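Local coordinates for protein glutathione S-transferase (Vibrio parahaemolyticus, PDB 7MIQ) that probably catalyses the conjugation of glutathione to electrophilic substrates, as expected of a Gtt2-class glutathione S-transferase with a thioredoxin-like and a helical domain, at residues V15-K20 with V163-Y168; E151-A156 with F193-A198; E181-E184 with I189-W192. All blocks are in the same frame, centred on the assembly; numbering follows the deposited sequence.

Interaction 1 of 3, residues V15-K20 with V163-Y168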
loop_
_atom_site.group_PDB
_atom_site.type_symbol
_atom_site.label_atom_id
_atom_site.label_comp_id
_atom_site.label_asym_id
_atom_site.label_seq_id
_atom_site.Cartn_x
_atom_site.Cartn_y
_atom_site.Cartn_z
ATOM N N VAL A 15 -11.843 4.190 8.257
ATOM C CA VAL A 15 -12.020 5.637 8.188
ATOM C C VAL A 15 -12.756 6.155 9.417
ATOM O O VAL A 15 -12.423 7.223 9.946
ATOM C CB VAL A 15 -12.755 6.013 6.888
ATOM C CG1 VAL A 15 -13.051 7.516 6.849
ATOM C CG2 VAL A 15 -11.932 5.590 5.679
ATOM N N SER A 16 -13.769 5.414 9.884
ATOM C CA SER A 16 -14.568 5.868 11.021
ATOM C C SER A 16 -13.719 6.019 12.277
ATOM O O SER A 16 -13.860 7.003 13.014
ATOM C CB SER A 16 -15.722 4.895 11.285
ATOM O OG SER A 16 -16.696 4.954 10.260
ATOM N N ILE A 17 -12.845 5.049 12.548
ATOM C CA ILE A 17 -11.987 5.128 13.728
ATOM C C ILE A 17 -11.021 6.301 13.608
ATOM O O ILE A 17 -10.801 7.047 14.570
ATOM C CB ILE A 17 -11.242 3.796 13.924
ATOM C CG1 ILE A 17 -12.233 2.667 14.220
ATOM C CG2 ILE A 17 -10.205 3.911 15.036
ATOM C CD1 ILE A 17 -11.603 1.281 14.126
ATOM N N PHE A 18 -10.431 6.479 12.422
ATOM C CA PHE A 18 -9.515 7.593 12.192
ATOM C C PHE A 18 -10.209 8.930 12.420
ATOM O O PHE A 18 -9.662 9.825 13.076
ATOM C CB PHE A 18 -8.964 7.505 10.768
ATOM C CG PHE A 18 -7.803 8.420 10.496
ATOM C CD1 PHE A 18 -8.007 9.757 10.195
ATOM C CD2 PHE A 18 -6.508 7.932 10.508
ATOM C CE1 PHE A 18 -6.935 10.596 9.930
ATOM C CE2 PHE A 18 -5.430 8.762 10.243
ATOM C CZ PHE A 18 -5.644 10.097 9.956
ATOM N N LEU A 19 -11.424 9.079 11.893
ATOM C CA LEU A 19 -12.161 10.325 12.063
ATOM C C LEU A 19 -12.444 10.597 13.537
ATOM O O LEU A 19 -12.330 11.738 13.997
ATOM C CB LEU A 19 -13.456 10.266 11.256
ATOM C CG LEU A 19 -14.134 11.584 10.892
ATOM C CD1 LEU A 19 -13.148 12.525 10.221
ATOM C CD2 LEU A 19 -15.315 11.308 9.982
ATOM N N LYS A 20 -12.795 9.555 14.298
ATOM C CA LYS A 20 -13.016 9.741 15.729
ATOM C C LYS A 20 -11.731 10.135 16.447
ATOM O O LYS A 20 -11.756 10.987 17.344
ATOM C CB LYS A 20 -13.604 8.473 16.348
ATOM C CG LYS A 20 -15.107 8.334 16.194
ATOM C CD LYS A 20 -15.602 7.046 16.841
ATOM C CE LYS A 20 -17.111 6.910 16.723
ATOM N NZ LYS A 20 -17.592 5.594 17.232
ATOM N N VAL A 163 -1.092 3.098 11.665
ATOM C CA VAL A 163 -0.751 1.683 11.526
ATOM C C VAL A 163 -1.436 0.854 12.602
ATOM O O VAL A 163 -1.795 -0.309 12.373
ATOM C CB VAL A 163 0.778 1.489 11.556
ATOM C CG1 VAL A 163 1.135 0.023 11.317
ATOM C CG2 VAL A 163 1.448 2.376 10.512
ATOM N N ASP A 164 -1.643 1.433 13.784
ATOM C CA ASP A 164 -2.300 0.696 14.857
ATOM C C ASP A 164 -3.791 0.532 14.595
ATOM O O ASP A 164 -4.392 -0.453 15.042
ATOM C CB ASP A 164 -2.045 1.401 16.186
ATOM C CG ASP A 164 -0.564 1.481 16.516
ATOM O OD1 ASP A 164 0.015 0.446 16.907
ATOM O OD2 ASP A 164 0.028 2.567 16.350
ATOM N N ILE A 165 -4.409 1.472 13.875
ATOM C CA ILE A 165 -5.786 1.265 13.432
ATOM C C ILE A 165 -5.849 0.080 12.480
ATOM O O ILE A 165 -6.688 -0.819 12.619
ATOM C CB ILE A 165 -6.340 2.541 12.770
ATOM C CG1 ILE A 165 -6.271 3.725 13.736
ATOM C CG2 ILE A 165 -7.772 2.316 12.291
ATOM C CD1 ILE A 165 -6.719 5.033 13.119
ATOM N N THR A 166 -4.940 0.059 11.504
ATOM C CA THR A 166 -4.901 -1.024 10.527
ATOM C C THR A 166 -4.545 -2.353 11.183
ATOM O O THR A 166 -5.117 -3.394 10.839
ATOM C CB THR A 166 -3.904 -0.669 9.423
ATOM O OG1 THR A 166 -4.356 0.515 8.752
ATOM C CG2 THR A 166 -3.770 -1.805 8.419
ATOM N N GLY A 167 -3.608 -2.342 12.134
ATOM C CA GLY A 167 -3.280 -3.572 12.838
ATOM C C GLY A 167 -4.452 -4.118 13.632
ATOM O O GLY A 167 -4.675 -5.331 13.681
ATOM N N TYR A 168 -5.216 -3.224 14.266
ATOM C CA TYR A 168 -6.402 -3.632 15.015
ATOM C C TYR A 168 -7.408 -4.336 14.113
ATOM O O TYR A 168 -7.934 -5.399 14.469
ATOM C CB TYR A 168 -7.012 -2.399 15.690
ATOM C CG TYR A 168 -8.411 -2.539 16.260
ATOM C CD1 TYR A 168 -8.615 -2.972 17.567
ATOM C CD2 TYR A 168 -9.525 -2.184 15.507
ATOM C CE1 TYR A 168 -9.901 -3.075 18.096
ATOM C CE2 TYR A 168 -10.803 -2.282 16.023
ATOM C CZ TYR A 168 -10.987 -2.726 17.315
ATOM O OH TYR A 168 -12.266 -2.812 17.815
#

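Interaction 2 of 3, residues E151-A156 with F193-A198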
loop_
_atom_site.group_PDB
_atom_site.type_symbol
_atom_site.label_atom_id
_atom_site.label_comp_id
_atom_site.label_asym_id
_atom_site.label_seq_id
_atom_site.Cartn_x
_atom_site.Cartn_y
_atom_site.Cartn_z
ATOM N N GLU A 151 9.191 -4.899 21.560
ATOM C CA GLU A 151 10.200 -3.853 21.592
ATOM C C GLU A 151 9.642 -2.454 21.369
ATOM O O GLU A 151 10.359 -1.477 21.613
ATOM C CB GLU A 151 11.290 -4.124 20.542
ATOM C CG GLU A 151 10.826 -3.932 19.109
ATOM C CD GLU A 151 11.934 -4.127 18.094
ATOM O OE1 GLU A 151 13.013 -4.625 18.481
ATOM O OE2 GLU A 151 11.726 -3.778 16.910
ATOM N N SER A 152 8.396 -2.325 20.923
ATOM C CA SER A 152 7.778 -1.035 20.660
ATOM C C SER A 152 6.378 -1.036 21.254
ATOM O O SER A 152 5.676 -2.048 21.192
ATOM C CB SER A 152 7.727 -0.752 19.145
ATOM O OG SER A 152 7.208 0.536 18.861
ATOM N N GLU A 153 5.973 0.093 21.844
ATOM C CA GLU A 153 4.641 0.150 22.440
ATOM C C GLU A 153 3.555 0.079 21.373
ATOM O O GLU A 153 2.497 -0.524 21.593
ATOM C CB GLU A 153 4.483 1.409 23.290
ATOM C CG GLU A 153 3.189 1.397 24.096
ATOM C CD GLU A 153 3.075 2.544 25.075
ATOM O OE1 GLU A 153 4.009 3.370 25.145
ATOM O OE2 GLU A 153 2.040 2.617 25.774
ATOM N N TYR A 154 3.794 0.685 20.217
ATOM C CA TYR A 154 2.880 0.618 19.089
ATOM C C TYR A 154 3.626 0.052 17.886
ATOM O O TYR A 154 4.835 -0.181 17.933
ATOM C CB TYR A 154 2.270 1.998 18.810
ATOM C CG TYR A 154 1.439 2.492 19.981
ATOM C CD1 TYR A 154 0.135 2.053 20.161
ATOM C CD2 TYR A 154 1.970 3.369 20.923
ATOM C CE1 TYR A 154 -0.628 2.486 21.233
ATOM C CE2 TYR A 154 1.214 3.807 22.002
ATOM C CZ TYR A 154 -0.084 3.361 22.149
ATOM O OH TYR A 154 -0.848 3.787 23.213
ATOM N N ILE A 155 2.896 -0.202 16.797
ATOM C CA ILE A 155 3.479 -0.981 15.707
ATOM C C ILE A 155 4.571 -0.191 14.993
ATOM O O ILE A 155 5.706 -0.663 14.850
ATOM C CB ILE A 155 2.390 -1.446 14.725
ATOM C CG1 ILE A 155 1.412 -2.394 15.429
ATOM C CG2 ILE A 155 3.027 -2.144 13.538
ATOM C CD1 ILE A 155 0.275 -2.869 14.538
ATOM N N ALA A 156 4.248 1.016 14.527
ATOM C CA ALA A 156 5.171 1.746 13.660
ATOM C C ALA A 156 6.230 2.497 14.457
ATOM O O ALA A 156 7.392 2.563 14.038
ATOM C CB ALA A 156 4.397 2.723 12.772
ATOM N N PHE A 193 -3.131 -5.052 21.797
ATOM C CA PHE A 193 -4.540 -5.038 21.422
ATOM C C PHE A 193 -5.425 -4.635 22.596
ATOM O O PHE A 193 -6.390 -3.881 22.420
ATOM C CB PHE A 193 -4.958 -6.402 20.880
ATOM C CG PHE A 193 -6.280 -6.385 20.165
ATOM C CD1 PHE A 193 -7.466 -6.528 20.867
ATOM C CD2 PHE A 193 -6.335 -6.218 18.795
ATOM C CE1 PHE A 193 -8.684 -6.509 20.210
ATOM C CE2 PHE A 193 -7.552 -6.198 18.131
ATOM C CZ PHE A 193 -8.725 -6.341 18.842
ATOM N N GLU A 194 -5.125 -5.135 23.797
ATOM C CA GLU A 194 -5.860 -4.691 24.979
ATOM C C GLU A 194 -5.760 -3.178 25.136
ATOM O O GLU A 194 -6.744 -2.511 25.475
ATOM C CB GLU A 194 -5.325 -5.403 26.223
ATOM C CG GLU A 194 -5.934 -4.937 27.543
ATOM C CD GLU A 194 -7.145 -5.757 27.963
ATOM O OE1 GLU A 194 -7.488 -6.731 27.256
ATOM O OE2 GLU A 194 -7.755 -5.428 29.004
ATOM N N GLN A 195 -4.580 -2.625 24.857
ATOM C CA GLN A 195 -4.348 -1.191 24.983
ATOM C C GLN A 195 -5.124 -0.411 23.925
ATOM O O GLN A 195 -5.857 0.531 24.243
ATOM C CB GLN A 195 -2.844 -0.935 24.865
ATOM C CG GLN A 195 -2.349 0.422 25.278
ATOM C CD GLN A 195 -0.832 0.442 25.382
ATOM O OE1 GLN A 195 -0.197 -0.600 25.564
ATOM N NE2 GLN A 195 -0.246 1.626 25.261
ATOM N N VAL A 196 -4.981 -0.803 22.659
ATOM C CA VAL A 196 -5.613 -0.065 21.569
ATOM C C VAL A 196 -7.131 -0.204 21.625
ATOM O O VAL A 196 -7.862 0.777 21.442
ATOM C CB VAL A 196 -5.042 -0.539 20.219
ATOM C CG1 VAL A 196 -5.827 0.050 19.066
ATOM C CG2 VAL A 196 -3.570 -0.160 20.107
ATOM N N SER A 197 -7.633 -1.414 21.889
ATOM C CA SER A 197 -9.077 -1.625 21.912
ATOM C C SER A 197 -9.767 -0.887 23.052
ATOM O O SER A 197 -11.000 -0.814 23.060
ATOM C CB SER A 197 -9.400 -3.119 22.002
ATOM O OG SER A 197 -9.109 -3.622 23.295
ATOM N N ALA A 198 -9.011 -0.344 24.006
ATOM C CA ALA A 198 -9.568 0.454 25.090
ATOM C C ALA A 198 -9.711 1.932 24.741
ATOM O O ALA A 198 -10.334 2.674 25.510
ATOM C CB ALA A 198 -8.701 0.316 26.346
#

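Interaction 3 of 3, residues E181-E184 with I189-W192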
loop_
_atom_site.group_PDB
_atom_site.type_symbol
_atom_site.label_atom_id
_atom_site.label_comp_id
_atom_site.label_asym_id
_atom_site.label_seq_id
_atom_site.Cartn_x
_atom_site.Cartn_y
_atom_site.Cartn_z
ATOM N N GLU A 181 -6.336 -18.227 17.393
ATOM C CA GLU A 181 -6.181 -17.866 18.804
ATOM C C GLU A 181 -4.909 -17.034 18.980
ATOM O O GLU A 181 -3.906 -17.464 19.554
ATOM C CB GLU A 181 -6.171 -19.115 19.676
ATOM C CG GLU A 181 -7.483 -19.879 19.651
ATOM C CD GLU A 181 -7.556 -20.956 20.713
ATOM O OE1 GLU A 181 -6.556 -21.156 21.435
ATOM O OE2 GLU A 181 -8.619 -21.600 20.828
ATOM N N VAL A 182 -4.979 -15.798 18.480
ATOM C CA VAL A 182 -3.807 -14.924 18.456
ATOM C C VAL A 182 -3.340 -14.616 19.871
ATOM O O VAL A 182 -2.145 -14.687 20.181
ATOM C CB VAL A 182 -4.118 -13.631 17.681
ATOM C CG1 VAL A 182 -2.945 -12.663 17.768
ATOM C CG2 VAL A 182 -4.455 -13.941 16.232
ATOM N N PHE A 183 -4.282 -14.282 20.755
ATOM C CA PHE A 183 -3.919 -13.733 22.055
ATOM C C PHE A 183 -3.356 -14.794 22.990
ATOM O O PHE A 183 -2.551 -14.471 23.870
ATOM C CB PHE A 183 -5.132 -13.045 22.672
ATOM C CG PHE A 183 -5.684 -11.938 21.819
ATOM C CD1 PHE A 183 -4.833 -11.148 21.056
ATOM C CD2 PHE A 183 -7.046 -11.701 21.757
ATOM C CE1 PHE A 183 -5.331 -10.134 20.260
ATOM C CE2 PHE A 183 -7.551 -10.683 20.960
ATOM C CZ PHE A 183 -6.691 -9.903 20.211
ATOM N N GLU A 184 -3.762 -16.055 22.822
ATOM C CA GLU A 184 -3.156 -17.129 23.602
ATOM C C GLU A 184 -1.682 -17.290 23.261
ATOM O O GLU A 184 -0.847 -17.498 24.149
ATOM C CB GLU A 184 -3.895 -18.447 23.360
ATOM C CG GLU A 184 -5.339 -18.460 23.818
ATOM C CD GLU A 184 -5.478 -18.328 25.317
ATOM O OE1 GLU A 184 -5.039 -19.249 26.038
ATOM O OE2 GLU A 184 -6.018 -17.299 25.775
ATOM N N ILE A 189 1.176 -8.987 21.124
ATOM C CA ILE A 189 -0.002 -8.568 20.369
ATOM C C ILE A 189 -1.185 -8.384 21.311
ATOM O O ILE A 189 -1.940 -7.413 21.204
ATOM C CB ILE A 189 -0.325 -9.581 19.257
ATOM C CG1 ILE A 189 0.865 -9.745 18.310
ATOM C CG2 ILE A 189 -1.582 -9.155 18.492
ATOM C CD1 ILE A 189 0.630 -10.761 17.196
ATOM N N ALA A 190 -1.352 -9.308 22.259
ATOM C CA ALA A 190 -2.472 -9.215 23.188
ATOM C C ALA A 190 -2.371 -7.953 24.038
ATOM O O ALA A 190 -3.350 -7.211 24.182
ATOM C CB ALA A 190 -2.528 -10.467 24.064
ATOM N N ARG A 191 -1.186 -7.693 24.603
ATOM C CA ARG A 191 -0.951 -6.464 25.363
ATOM C C ARG A 191 -1.318 -5.234 24.546
ATOM O O ARG A 191 -2.056 -4.356 25.010
ATOM C CB ARG A 191 0.520 -6.396 25.791
ATOM C CG ARG A 191 0.918 -5.209 26.682
ATOM C CD ARG A 191 1.220 -3.911 25.907
ATOM N NE ARG A 191 2.221 -4.075 24.858
ATOM C CZ ARG A 191 2.449 -3.186 23.900
ATOM N NH1 ARG A 191 1.756 -2.061 23.821
ATOM N NH2 ARG A 191 3.392 -3.433 22.992
ATOM N N TRP A 192 -0.765 -5.137 23.337
ATOM C CA TRP A 192 -1.035 -3.993 22.472
ATOM C C TRP A 192 -2.515 -3.912 22.120
ATOM O O TRP A 192 -3.112 -2.830 22.156
ATOM C CB TRP A 192 -0.165 -4.096 21.217
ATOM C CG TRP A 192 -0.641 -3.307 20.024
ATOM C CD1 TRP A 192 -0.351 -2.005 19.726
ATOM C CD2 TRP A 192 -1.470 -3.788 18.958
ATOM N NE1 TRP A 192 -0.962 -1.643 18.547
ATOM C CE2 TRP A 192 -1.653 -2.721 18.056
ATOM C CE3 TRP A 192 -2.076 -5.019 18.681
ATOM C CZ2 TRP A 192 -2.425 -2.845 16.898
ATOM C CZ3 TRP A 192 -2.838 -5.143 17.530
ATOM C CH2 TRP A 192 -3.004 -4.062 16.652
#

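Interaction 1 of 3, residues V15-K20 with V163-Y168
Ile17 and Phe18 meet Ile165 and Tyr168 in a buried, wholly apolar helix-to-helix contact that joins the two domains of the subunit. Helix 10-22 belongs to the thioredoxin-like N-terminal domain and helix 162-177 to the helical C-terminal domain. Their local axes pass 10.3 Å apart with N-to-C directions at 143°, so the pair is roughly antiparallel but clearly splayed. The nearest backbones are those of Ile17 and Ile165, whose CA atoms lie 7.3 Å apart, and no hydrogen bond joins the two segments.

The two isoleucines carry most of the contact, sliding past each other in opposite directions with Ile17 CG2 and Ile165 CG2 4.0 Å apart. In Ile165, CG1 lies anti to the carbonyl carbon (chi1 -58°) and the chain then runs on extended. Ile165 CD1 thereby lies 3.9 Å from both Phe18 CA and Phe18 CD2. This methyl approaches the Phe18 ring obliquely, with the two side chains crossing at about a right angle. On the other flank, Ile17 CD1 lies 4.1 Å from Tyr168 CE2, again oblique to the ring.

Polar groups look elsewhere: Tyr168 OH bonds to Ser205 OG, and Thr166 OG1 bonds to His98 and to Arg14 of helix 10-22, adding a polar tie beside the apolar one. Phe202 meets the Tyr168 ring edge-to-face and also touches Ile17, covering that end. At the start of helix 162-177, Ser161 OG bonds to Val163 N, resembling the N-capping box known in this helix of glutathione S-transferases, with Asp164 OD2 to Ser161 N as its reciprocal bond. A helix of the thioredoxin-like domain packed on the central helix of the C-terminal domain is the interdomain arrangement characteristic of the glutathione S-transferase fold.

Interaction 2 of 3, residues E151-A156 with F193-A198
Gln195 reaches from helix 187-196 to Glu153 and Tyr154, two neighbours in the loop that follows helix 127-151, and its side-chain amide is the polar centre of the contact. With CG anti to the backbone N (chi1 -166°) and the chain extended beyond, the amide is carried out to the loop. NE2 donates to Glu153 OE2, meeting it on the anti side. The partner lies close to the amide plane, although the carboxylate and amide planes are turned 54° apart. The modelled separation of Gln195 NE2 and Glu153 OE2, 2.5 Å, is unusually short for such a bond, and its exact value is doubtful. Gln195 NE2 also makes a weak, bent bond to Tyr154 OH at 3.0 Å.

The other end of the amide is served from within its own helix: Arg191 NH1 bonds to Gln195 OE1. That placement of nitrogen and oxygen agrees with a carboxylate on one side and a guanidinium on the other. The same Arg191 NH1 bonds to Glu153 O, so arginine and glutamine both hold this turn of the loop.

Apolar support is slight: Val196 CG2 sits at the edge of the Tyr154 ring, 4.1 Å from CE1. Inside the loop, Ser152 OG donates to Tyr154 O over 2.6 Å, while Asp164 of helix 162-177 accepts from Ile155 N. In segment 193-198, Phe193 O takes Ser197 N at 2.8 Å and Ser197 OG at 2.9 Å, from opposite faces of its plane.

A neutral amide thus links an anionic carboxylate to a cationic guanidinium. These bonds probably fix the rotation of the Gln195 amide and tie the loop to the helix without a direct salt bridge between the two segments.

Interaction 3 of 3, residues E181-E184 with I189-W192
Val182 and Phe183 pack against Ile189 and Ala190 where two consecutive helices, 182-185 and 187-196, are folded together in the helical C-terminal domain of the glutathione S-transferase fold. The CA atoms of Phe183 and Ala190 are 4.9 Å apart, so close that the Phe183 ring can lie against the backbone of Ala190, and no hydrogen bond joins the two segments.

In Val182, chi1 of 175° sets CG1 anti to the backbone N and directs it at Ile189. Val182 CG1 meets Ile189 CG2 at 3.8 Å and Ile189 CD1 at 4.1 Å, touching the ends of both branches of the isoleucine. Ile189 can offer both because CG1 lies anti to the carbonyl carbon, CG2 anti to the backbone N, and the chain is extended to CD1. The two side chains cross at about a right angle. Leu142 of helix 127-151 touches both.

Phe183 CG lies anti to the carbonyl carbon, beside the backbone N (chi1 -59°). The ring has Ile189 CG2 at the edge, 4.3 Å from Phe183 CE1, and also meets the Phe193 ring at about 45°. Against Ala190 the ring is oblique, and the small methyl lets it approach the backbone itself: Phe183 CD1 lies 3.9 Å from Ala190 CB but 3.7 Å from Ala190 CA.

Interaction 1 is the core contact, its centre about 6 Å from that of the chain, and it alone joins the two domains; interactions 2 and 3 lie farther out, at about 15 and 18 Å, within the C-terminal domain. The chemistry follows: methyls and rings in the buried interface, an amide-centred polar bridge at the partly exposed loop, and a phenylalanine ring and aliphatic side chains between successive helices. Interactions 2 and 3 share helix 187-196, and Ile155 of the former packs on Trp192 of the latter. Interaction 1 reaches both: Tyr168 lies against the Phe193 ring, and Asp164 OD1 bonds to Trp192 NE1.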